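Long-range contact in methyltransferase (Bacteroides thetaiotaomicron, PDB 3FQ6), which probably takes part in methyl transfer, as a domain of a tetrapyrrole (corrin/porphyrin) methylase family protein: residues A[67-72]-A[87-92]. Residues are numbered along the deposited sequence; the frame is centred on the assembly and turned at random.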
loop_
_atom_site.group_PDB
_atom_site.type_symbol
_atom_site.label_atom_id
_atom_site.label_comp_id
_atom_site.label_asym_id
_atom_site.label_seq_id
_atom_site.Cartn_x
_atom_site.Cartn_y
_atom_site.Cartn_z
ATOM N N GLY A 67 8.185 5.492 -7.470
ATOM C CA GLY A 67 7.881 5.829 -8.852
ATOM C C GLY A 67 6.381 5.819 -9.096
ATOM O O GLY A 67 5.659 5.010 -8.516
ATOM N N THR A 68 5.918 6.730 -9.957
ATOM C CA THR A 68 4.482 6.853 -10.274
ATOM C C THR A 68 3.875 5.662 -11.013
ATOM O O THR A 68 2.659 5.448 -10.945
ATOM C CB THR A 68 4.123 8.138 -11.084
ATOM O OG1 THR A 68 4.816 8.131 -12.345
ATOM C CG2 THR A 68 4.462 9.407 -10.298
ATOM N N GLU A 69 4.680 4.889 -11.726
ATOM C CA GLU A 69 4.110 3.728 -12.409
ATOM C C GLU A 69 4.103 2.447 -11.572
ATOM O O GLU A 69 3.640 1.404 -12.037
ATOM C CB GLU A 69 4.786 3.514 -13.759
ATOM C CG GLU A 69 4.493 4.640 -14.750
ATOM C CD GLU A 69 2.984 4.786 -15.033
ATOM O OE1 GLU A 69 2.326 5.702 -14.460
ATOM O OE2 GLU A 69 2.451 3.963 -15.813
ATOM N N ARG A 70 4.579 2.516 -10.339
ATOM C CA ARG A 70 4.637 1.310 -9.548
ATOM C C ARG A 70 3.212 0.781 -9.339
ATOM O O ARG A 70 2.292 1.546 -9.075
ATOM C CB ARG A 70 5.350 1.549 -8.212
ATOM C CG ARG A 70 5.709 0.236 -7.464
ATOM C CD ARG A 70 6.849 -0.613 -8.124
ATOM N NE ARG A 70 8.124 0.067 -7.974
ATOM C CZ ARG A 70 8.975 -0.077 -6.960
ATOM N NH1 ARG A 70 10.065 0.670 -6.957
ATOM N NH2 ARG A 70 8.757 -0.949 -5.967
ATOM N N GLN A 71 3.027 -0.521 -9.490
ATOM C CA GLN A 71 1.727 -1.111 -9.304
ATOM C C GLN A 71 1.483 -1.329 -7.807
ATOM O O GLN A 71 2.413 -1.680 -7.038
ATOM C CB GLN A 71 1.614 -2.420 -10.090
ATOM C CG GLN A 71 1.357 -2.219 -11.574
ATOM C CD GLN A 71 -0.039 -1.662 -11.857
ATOM O OE1 GLN A 71 -1.041 -2.123 -11.284
ATOM N NE2 GLN A 71 -0.110 -0.665 -12.738
ATOM N N ALA A 72 0.245 -1.090 -7.398
ATOM C CA ALA A 72 -0.201 -1.400 -6.053
ATOM C C ALA A 72 -1.700 -1.705 -5.988
ATOM O O ALA A 72 -2.457 -1.450 -6.945
ATOM C CB ALA A 72 0.183 -0.256 -5.054
ATOM N N ARG A 87 -7.027 -1.026 -7.585
ATOM C CA ARG A 87 -5.836 -1.493 -8.284
ATOM C C ARG A 87 -5.321 -0.464 -9.273
ATOM O O ARG A 87 -6.103 0.317 -9.827
ATOM C CB ARG A 87 -6.138 -2.782 -9.047
ATOM C CG ARG A 87 -5.703 -3.988 -8.274
ATOM C CD ARG A 87 -5.574 -5.266 -9.103
ATOM N NE ARG A 87 -6.275 -6.322 -8.380
ATOM C CZ ARG A 87 -7.590 -6.512 -8.467
ATOM N NH1 ARG A 87 -8.172 -7.485 -7.762
ATOM N NH2 ARG A 87 -8.329 -5.735 -9.280
ATOM N N GLY A 88 -4.012 -0.455 -9.491
ATOM C CA GLY A 88 -3.425 0.287 -10.590
ATOM C C GLY A 88 -2.072 0.772 -10.147
ATOM O O GLY A 88 -1.533 0.313 -9.122
ATOM N N SER A 89 -1.523 1.699 -10.921
ATOM C CA SER A 89 -0.297 2.379 -10.554
ATOM C C SER A 89 -0.602 3.309 -9.398
ATOM O O SER A 89 -1.756 3.670 -9.169
ATOM C CB SER A 89 0.230 3.187 -11.733
ATOM O OG SER A 89 -0.733 4.132 -12.088
ATOM N N LEU A 90 0.449 3.671 -8.679
ATOM C CA LEU A 90 0.405 4.680 -7.635
ATOM C C LEU A 90 -0.177 6.014 -8.129
ATOM O O LEU A 90 -0.943 6.644 -7.391
ATOM C CB LEU A 90 1.820 4.872 -7.058
ATOM C CG LEU A 90 2.298 4.278 -5.720
ATOM C CD1 LEU A 90 1.419 3.206 -5.089
ATOM C CD2 LEU A 90 3.781 3.898 -5.756
ATOM N N ALA A 91 0.144 6.454 -9.353
ATOM C CA ALA A 91 -0.493 7.707 -9.867
ATOM C C ALA A 91 -1.997 7.571 -9.986
ATOM O O ALA A 91 -2.721 8.517 -9.678
ATOM C CB ALA A 91 0.093 8.193 -11.206
ATOM N N GLU A 92 -2.465 6.400 -10.415
ATOM C CA GLU A 92 -3.925 6.169 -10.510
ATOM C C GLU A 92 -4.535 6.023 -9.159
ATOM O O GLU A 92 -5.698 6.337 -8.995
ATOM C CB GLU A 92 -4.277 4.936 -11.302
ATOM C CG GLU A 92 -3.941 5.054 -12.761
ATOM C CD GLU A 92 -3.916 3.697 -13.436
ATOM O OE1 GLU A 92 -3.390 2.721 -12.849
ATOM O OE2 GLU A 92 -4.422 3.600 -14.572
#
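Ala72 and Gly88 form an antiparallel hydrogen-bonded pair, with Ala72 N to Gly88 O at 2.8 Å and Gly88 N to Ala72 O at 3.1 Å. Gln71 and Ser89 follow as a non-hydrogen-bonded pair. Beyond it, N-H groups of the first turn of helix 90-99 meet carbonyls of the type I turn 67-70. Leu90 N donates to Arg70 O at 2.8 Å. Ala91 N reaches Thr68 O at 3.1 Å. The two branches of Leu90 part: CD1 rests on Ala72 CB at 3.7 Å, while CD2 lies against Arg70 CB and Gly67 O. Leu110 and Phe62 also touch Leu90, from strand 105-110 and helix 55-66. The guanidinium of Arg70 is bonded outside the contact, NH2 to Ala111 O. Ala91 CB meets Thr68 CB at 4.0 Å. Ser89 OG sits between its own N and carbonyl carbon (chi1 60°), which lets it accept a weak bond from Glu92 N. Glu92 OE1 takes Ser89 N on its anti lone pair at 2.9 Å, and Ser89 OG from above the carboxylate plane. Ser89 and Glu92 thus make a capping box, where the chain leaves edge strand 83-87 of the mixed sheet and starts a helix.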